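Local coordinates for macro domain-containing protein (Thermosipho africanus, PDB 7OMU), which joins a DarT-type ADP-ribosyl-clan domain to a macro domain, the latter holding adenosine-5-diphosphoribose in its pocket, at residues Tyr181-Ala193 with Ile200-Phe214. The protein carries 1 engineered substitution. Numbering follows the deposited sequence.
Sequences YISAIYVSDHEVA and INNRNIPVIPDPTFF
Strands 182-187 and 207-209, linked through helix 190-200, form a beta-alpha-beta unit of the DarT-type domain, in which Ile185 pairs with Val207, Tyr186 with Ile208 and Val187 with Pro209 in parallel register. Ile185 bonds segment 200-214 through both its backbone N and its O: the N donates to Pro206 O (3.0 Å) and the O accepts from Ile208 N. Val187 repeats the pattern less evenly, since Val187 N to Ile208 O is weak whereas Asp210 N to Val187 O is short (2.8 Å) and nearly straight at 164°. On the helix side, Val187 CG2 meets Val207 CG1, which also lies 3.9 Å from Ala193 CB, while Leu196 closes over both valines. Tyr186 occupies the other face. With CG anti to its carbonyl carbon (chi1 -69°), its ring runs alongside Ile208, whose CD1 lies 3.6 Å from Tyr186 CE1. Phe213 covers one face of that ring in an offset stack, the centroids 4.5 Å apart and the planes inclined by 20°; the phenolic OH hydrogen-bonds to Glu25 OE1 of strand 25-31, two strands away at the far edge of the sheet. Beyond the strand end, Ser188 CB sits over a face of Phe214. Asp210 OD1 accepts from Thr212 N, an Asx turn, and also from Thr212 OG1, in the turn that leads into Phe213 and Phe214. Backbone bonding thus sets the register, and apolar and aromatic packing joins the edge strand to the sheet on both faces.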
loop_
_atom_site.group_PDB
_atom_site.type_symbol
_atom_site.label_atom_id
_atom_site.label_comp_id
_atom_site.label_asym_id
_atom_site.label_seq_id
_atom_site.Cartn_x
_atom_site.Cartn_y
_atom_site.Cartn_z
ATOM N N TYR A 181 -25.813 0.387 -10.531
ATOM C CA TYR A 181 -24.973 -0.565 -9.760
ATOM C C TYR A 181 -23.915 0.171 -8.924
ATOM O O TYR A 181 -23.266 -0.504 -8.100
ATOM C CB TYR A 181 -24.281 -1.559 -10.693
ATOM C CG TYR A 181 -25.157 -2.666 -11.214
ATOM C CD1 TYR A 181 -25.667 -3.626 -10.359
ATOM C CD2 TYR A 181 -25.438 -2.782 -12.567
ATOM C CE1 TYR A 181 -26.462 -4.659 -10.831
ATOM C CE2 TYR A 181 -26.225 -3.814 -13.055
ATOM C CZ TYR A 181 -26.735 -4.759 -12.182
ATOM O OH TYR A 181 -27.514 -5.784 -12.629
ATOM N N ILE A 182 -23.729 1.484 -9.114
ATOM C CA ILE A 182 -22.657 2.275 -8.434
ATOM C C ILE A 182 -23.102 2.649 -7.008
ATOM O O ILE A 182 -24.136 3.345 -6.867
ATOM C CB ILE A 182 -22.273 3.511 -9.269
ATOM C CG1 ILE A 182 -21.697 3.104 -10.626
ATOM C CG2 ILE A 182 -21.314 4.412 -8.505
ATOM C CD1 ILE A 182 -21.335 4.276 -11.521
ATOM N N SER A 183 -22.325 2.217 -6.003
ATOM C CA SER A 183 -22.550 2.440 -4.549
ATOM C C SER A 183 -22.113 3.849 -4.166
ATOM O O SER A 183 -22.887 4.559 -3.508
ATOM C CB SER A 183 -21.780 1.457 -3.703
ATOM O OG SER A 183 -22.113 0.116 -4.012
ATOM N N ALA A 184 -20.877 4.194 -4.515
ATOM C CA ALA A 184 -20.171 5.398 -4.034
ATOM C C ALA A 184 -18.927 5.627 -4.886
ATOM O O ALA A 184 -18.621 4.775 -5.735
ATOM C CB ALA A 184 -19.810 5.223 -2.583
ATOM N N ILE A 185 -18.245 6.746 -4.662
ATOM C CA ILE A 185 -16.938 7.061 -5.304
ATOM C C ILE A 185 -15.949 7.404 -4.190
ATOM O O ILE A 185 -16.248 8.318 -3.394
ATOM C CB ILE A 185 -17.096 8.189 -6.342
ATOM C CG1 ILE A 185 -18.016 7.766 -7.489
ATOM C CG2 ILE A 185 -15.740 8.651 -6.852
ATOM C CD1 ILE A 185 -19.077 8.781 -7.795
ATOM N N TYR A 186 -14.846 6.658 -4.125
ATOM C CA TYR A 186 -13.756 6.851 -3.141
ATOM C C TYR A 186 -12.733 7.809 -3.750
ATOM O O TYR A 186 -12.508 7.772 -4.972
ATOM C CB TYR A 186 -13.167 5.503 -2.718
ATOM C CG TYR A 186 -14.111 4.663 -1.899
ATOM C CD1 TYR A 186 -14.285 4.892 -0.543
ATOM C CD2 TYR A 186 -14.858 3.654 -2.484
ATOM C CE1 TYR A 186 -15.164 4.134 0.214
ATOM C CE2 TYR A 186 -15.741 2.888 -1.740
ATOM C CZ TYR A 186 -15.890 3.125 -0.386
ATOM O OH TYR A 186 -16.756 2.371 0.343
ATOM N N VAL A 187 -12.149 8.647 -2.894
ATOM C CA VAL A 187 -11.379 9.863 -3.278
ATOM C C VAL A 187 -10.313 10.109 -2.207
ATOM O O VAL A 187 -10.544 9.721 -1.056
ATOM C CB VAL A 187 -12.353 11.045 -3.436
ATOM C CG1 VAL A 187 -11.641 12.381 -3.413
ATOM C CG2 VAL A 187 -13.178 10.920 -4.706
ATOM N N SER A 188 -9.188 10.725 -2.579
ATOM C CA SER A 188 -7.949 10.807 -1.761
ATOM C C SER A 188 -8.106 11.727 -0.541
ATOM O O SER A 188 -7.531 11.369 0.510
ATOM C CB SER A 188 -6.782 11.225 -2.610
ATOM O OG SER A 188 -7.060 12.436 -3.301
ATOM N N ASP A 189 -8.803 12.868 -0.654
ATOM C CA ASP A 189 -8.924 13.844 0.467
ATOM C C ASP A 189 -10.216 14.665 0.374
ATOM O O ASP A 189 -10.897 14.614 -0.654
ATOM C CB ASP A 189 -7.702 14.765 0.537
ATOM C CG ASP A 189 -7.551 15.701 -0.651
ATOM O OD1 ASP A 189 -8.403 16.590 -0.804
ATOM O OD2 ASP A 189 -6.577 15.535 -1.406
ATOM N N HIS A 190 -10.510 15.410 1.441
ATOM C CA HIS A 190 -11.745 16.213 1.645
ATOM C C HIS A 190 -11.927 17.226 0.508
ATOM O O HIS A 190 -13.079 17.404 0.079
ATOM C CB HIS A 190 -11.714 16.902 3.020
ATOM C CG HIS A 190 -10.617 17.903 3.161
ATOM N ND1 HIS A 190 -9.344 17.548 3.577
ATOM C CD2 HIS A 190 -10.581 19.236 2.927
ATOM C CE1 HIS A 190 -8.575 18.619 3.599
ATOM N NE2 HIS A 190 -9.313 19.669 3.205
ATOM N N GLU A 191 -10.847 17.865 0.042
ATOM C CA GLU A 191 -10.889 18.955 -0.977
ATOM C C GLU A 191 -11.337 18.381 -2.330
ATOM O O GLU A 191 -12.121 19.044 -3.028
ATOM C CB GLU A 191 -9.526 19.640 -1.099
ATOM C CG GLU A 191 -9.601 21.029 -1.711
ATOM C CD GLU A 191 -8.263 21.717 -1.940
ATOM O OE1 GLU A 191 -7.279 21.361 -1.243
ATOM O OE2 GLU A 191 -8.204 22.616 -2.819
ATOM N N VAL A 192 -10.866 17.182 -2.673
ATOM C CA VAL A 192 -11.204 16.474 -3.942
ATOM C C VAL A 192 -12.667 16.024 -3.876
ATOM O O VAL A 192 -13.304 15.922 -4.944
ATOM C CB VAL A 192 -10.260 15.281 -4.185
ATOM C CG1 VAL A 192 -10.573 14.565 -5.492
ATOM C CG2 VAL A 192 -8.796 15.700 -4.150
ATOM N N ALA A 193 -13.175 15.764 -2.668
ATOM C CA ALA A 193 -14.553 15.283 -2.411
ATOM C C ALA A 193 -15.568 16.409 -2.652
ATOM O O ALA A 193 -16.589 16.134 -3.303
ATOM C CB ALA A 193 -14.655 14.736 -1.007
ATOM N N ILE A 200 -20.925 16.416 -9.785
ATOM C CA ILE A 200 -21.830 15.274 -10.131
ATOM C C ILE A 200 -23.267 15.622 -9.731
ATOM O O ILE A 200 -24.192 15.084 -10.368
ATOM C CB ILE A 200 -21.360 13.942 -9.501
ATOM C CG1 ILE A 200 -21.500 13.915 -7.975
ATOM C CG2 ILE A 200 -19.946 13.615 -9.953
ATOM C CD1 ILE A 200 -21.186 12.577 -7.342
ATOM N N ASN A 201 -23.439 16.450 -8.694
ATOM C CA ASN A 201 -24.736 17.076 -8.331
ATOM C C ASN A 201 -25.776 15.976 -8.066
ATOM O O ASN A 201 -26.864 16.031 -8.677
ATOM C CB ASN A 201 -25.170 18.047 -9.434
ATOM C CG ASN A 201 -26.306 18.961 -9.028
ATOM O OD1 ASN A 201 -27.417 18.832 -9.535
ATOM N ND2 ASN A 201 -26.034 19.907 -8.141
ATOM N N ASN A 202 -25.452 15.014 -7.193
ATOM C CA ASN A 202 -26.339 13.870 -6.844
ATOM C C ASN A 202 -26.021 13.392 -5.422
ATOM O O ASN A 202 -25.174 12.483 -5.280
ATOM C CB ASN A 202 -26.220 12.740 -7.873
ATOM C CG ASN A 202 -27.163 11.578 -7.623
ATOM O OD1 ASN A 202 -28.127 11.699 -6.868
ATOM N ND2 ASN A 202 -26.893 10.442 -8.248
ATOM N N ARG A 203 -26.691 13.977 -4.421
ATOM C CA ARG A 203 -26.570 13.611 -2.981
ATOM C C ARG A 203 -26.681 12.091 -2.820
ATOM O O ARG A 203 -26.010 11.547 -1.930
ATOM C CB ARG A 203 -27.668 14.285 -2.150
ATOM C CG ARG A 203 -27.476 15.779 -1.931
ATOM C CD ARG A 203 -28.653 16.381 -1.179
ATOM N NE ARG A 203 -29.880 16.343 -1.969
ATOM C CZ ARG A 203 -31.076 16.770 -1.558
ATOM N NH1 ARG A 203 -32.119 16.695 -2.369
ATOM N NH2 ARG A 203 -31.233 17.264 -0.341
ATOM N N ASN A 204 -27.494 11.449 -3.663
ATOM C CA ASN A 204 -27.876 10.016 -3.565
ATOM C C ASN A 204 -26.665 9.087 -3.770
ATOM O O ASN A 204 -26.783 7.903 -3.395
ATOM C CB ASN A 204 -28.987 9.676 -4.560
ATOM C CG ASN A 204 -29.732 8.410 -4.191
ATOM O OD1 ASN A 204 -29.814 8.050 -3.017
ATOM N ND2 ASN A 204 -30.275 7.723 -5.184
ATOM N N ILE A 205 -25.567 9.577 -4.360
ATOM C CA ILE A 205 -24.310 8.794 -4.568
ATOM C C ILE A 205 -23.211 9.378 -3.682
ATOM O O ILE A 205 -22.655 10.428 -4.000
ATOM C CB ILE A 205 -23.924 8.762 -6.061
ATOM C CG1 ILE A 205 -24.921 7.897 -6.841
ATOM C CG2 ILE A 205 -22.487 8.292 -6.261
ATOM C CD1 ILE A 205 -24.477 7.490 -8.226
ATOM N N PRO A 206 -22.860 8.706 -2.559
ATOM C CA PRO A 206 -21.863 9.218 -1.621
ATOM C C PRO A 206 -20.477 9.387 -2.255
ATOM O O PRO A 206 -20.048 8.509 -2.983
ATOM C CB PRO A 206 -21.759 8.144 -0.527
ATOM C CG PRO A 206 -23.002 7.298 -0.679
ATOM C CD PRO A 206 -23.394 7.406 -2.136
ATOM N N VAL A 207 -19.820 10.512 -1.965
ATOM C CA VAL A 207 -18.366 10.718 -2.229
ATOM C C VAL A 207 -17.631 10.611 -0.890
ATOM O O VAL A 207 -17.793 11.509 -0.045
ATOM C CB VAL A 207 -18.090 12.059 -2.932
ATOM C CG1 VAL A 207 -16.607 12.243 -3.214
ATOM C CG2 VAL A 207 -18.896 12.193 -4.215
ATOM N N ILE A 208 -16.868 9.533 -0.717
ATOM C CA ILE A 208 -16.158 9.178 0.544
ATOM C C ILE A 208 -14.676 9.480 0.363
ATOM O O ILE A 208 -14.042 8.963 -0.553
ATOM C CB ILE A 208 -16.392 7.695 0.886
ATOM C CG1 ILE A 208 -17.887 7.372 0.976
ATOM C CG2 ILE A 208 -15.644 7.311 2.155
ATOM C CD1 ILE A 208 -18.207 5.907 0.813
ATOM N N PRO A 209 -14.085 10.339 1.218
ATOM C CA PRO A 209 -12.639 10.535 1.227
ATOM C C PRO A 209 -11.996 9.432 2.077
ATOM O O PRO A 209 -12.431 9.241 3.192
ATOM C CB PRO A 209 -12.491 11.931 1.843
ATOM C CG PRO A 209 -13.657 12.027 2.806
ATOM C CD PRO A 209 -14.763 11.166 2.222
ATOM N N ASP A 210 -11.014 8.716 1.525
ATOM C CA ASP A 210 -10.284 7.638 2.239
ATOM C C ASP A 210 -8.876 7.505 1.666
ATOM O O ASP A 210 -8.653 6.790 0.692
ATOM C CB ASP A 210 -11.058 6.323 2.175
ATOM C CG ASP A 210 -10.496 5.259 3.097
ATOM O OD1 ASP A 210 -9.293 5.351 3.444
ATOM O OD2 ASP A 210 -11.271 4.357 3.463
ATOM N N PRO A 211 -7.876 8.171 2.280
ATOM C CA PRO A 211 -6.501 8.141 1.781
ATOM C C PRO A 211 -5.902 6.730 1.639
ATOM O O PRO A 211 -5.006 6.554 0.817
ATOM C CB PRO A 211 -5.722 8.944 2.843
ATOM C CG PRO A 211 -6.752 9.822 3.510
ATOM C CD PRO A 211 -8.022 9.002 3.484
ATOM N N THR A 212 -6.396 5.761 2.417
ATOM C CA THR A 212 -5.794 4.403 2.534
ATOM C C THR A 212 -5.897 3.668 1.191
ATOM O O THR A 212 -5.005 2.850 0.902
ATOM C CB THR A 212 -6.410 3.597 3.685
ATOM O OG1 THR A 212 -7.734 3.195 3.334
ATOM C CG2 THR A 212 -6.431 4.369 4.983
ATOM N N PHE A 213 -6.925 3.966 0.388
ATOM C CA PHE A 213 -7.119 3.395 -0.969
ATOM C C PHE A 213 -5.958 3.802 -1.881
ATOM O O PHE A 213 -5.710 3.083 -2.851
ATOM C CB PHE A 213 -8.436 3.857 -1.593
ATOM C CG PHE A 213 -9.657 3.101 -1.139
ATOM C CD1 PHE A 213 -10.319 3.452 0.024
ATOM C CD2 PHE A 213 -10.159 2.050 -1.886
ATOM C CE1 PHE A 213 -11.445 2.758 0.436
ATOM C CE2 PHE A 213 -11.288 1.359 -1.473
ATOM C CZ PHE A 213 -11.936 1.719 -0.318
ATOM N N PHE A 214 -5.276 4.910 -1.578
ATOM C CA PHE A 214 -4.254 5.532 -2.456
ATOM C C PHE A 214 -2.869 5.431 -1.805
ATOM O O PHE A 214 -1.986 6.247 -2.147
ATOM C CB PHE A 214 -4.682 6.966 -2.771
ATOM C CG PHE A 214 -6.083 7.069 -3.323
ATOM C CD1 PHE A 214 -6.319 6.955 -4.687
ATOM C CD2 PHE A 214 -7.169 7.262 -2.483
ATOM C CE1 PHE A 214 -7.605 7.053 -5.197
ATOM C CE2 PHE A 214 -8.456 7.357 -2.994
ATOM C CZ PHE A 214 -8.675 7.243 -4.348
#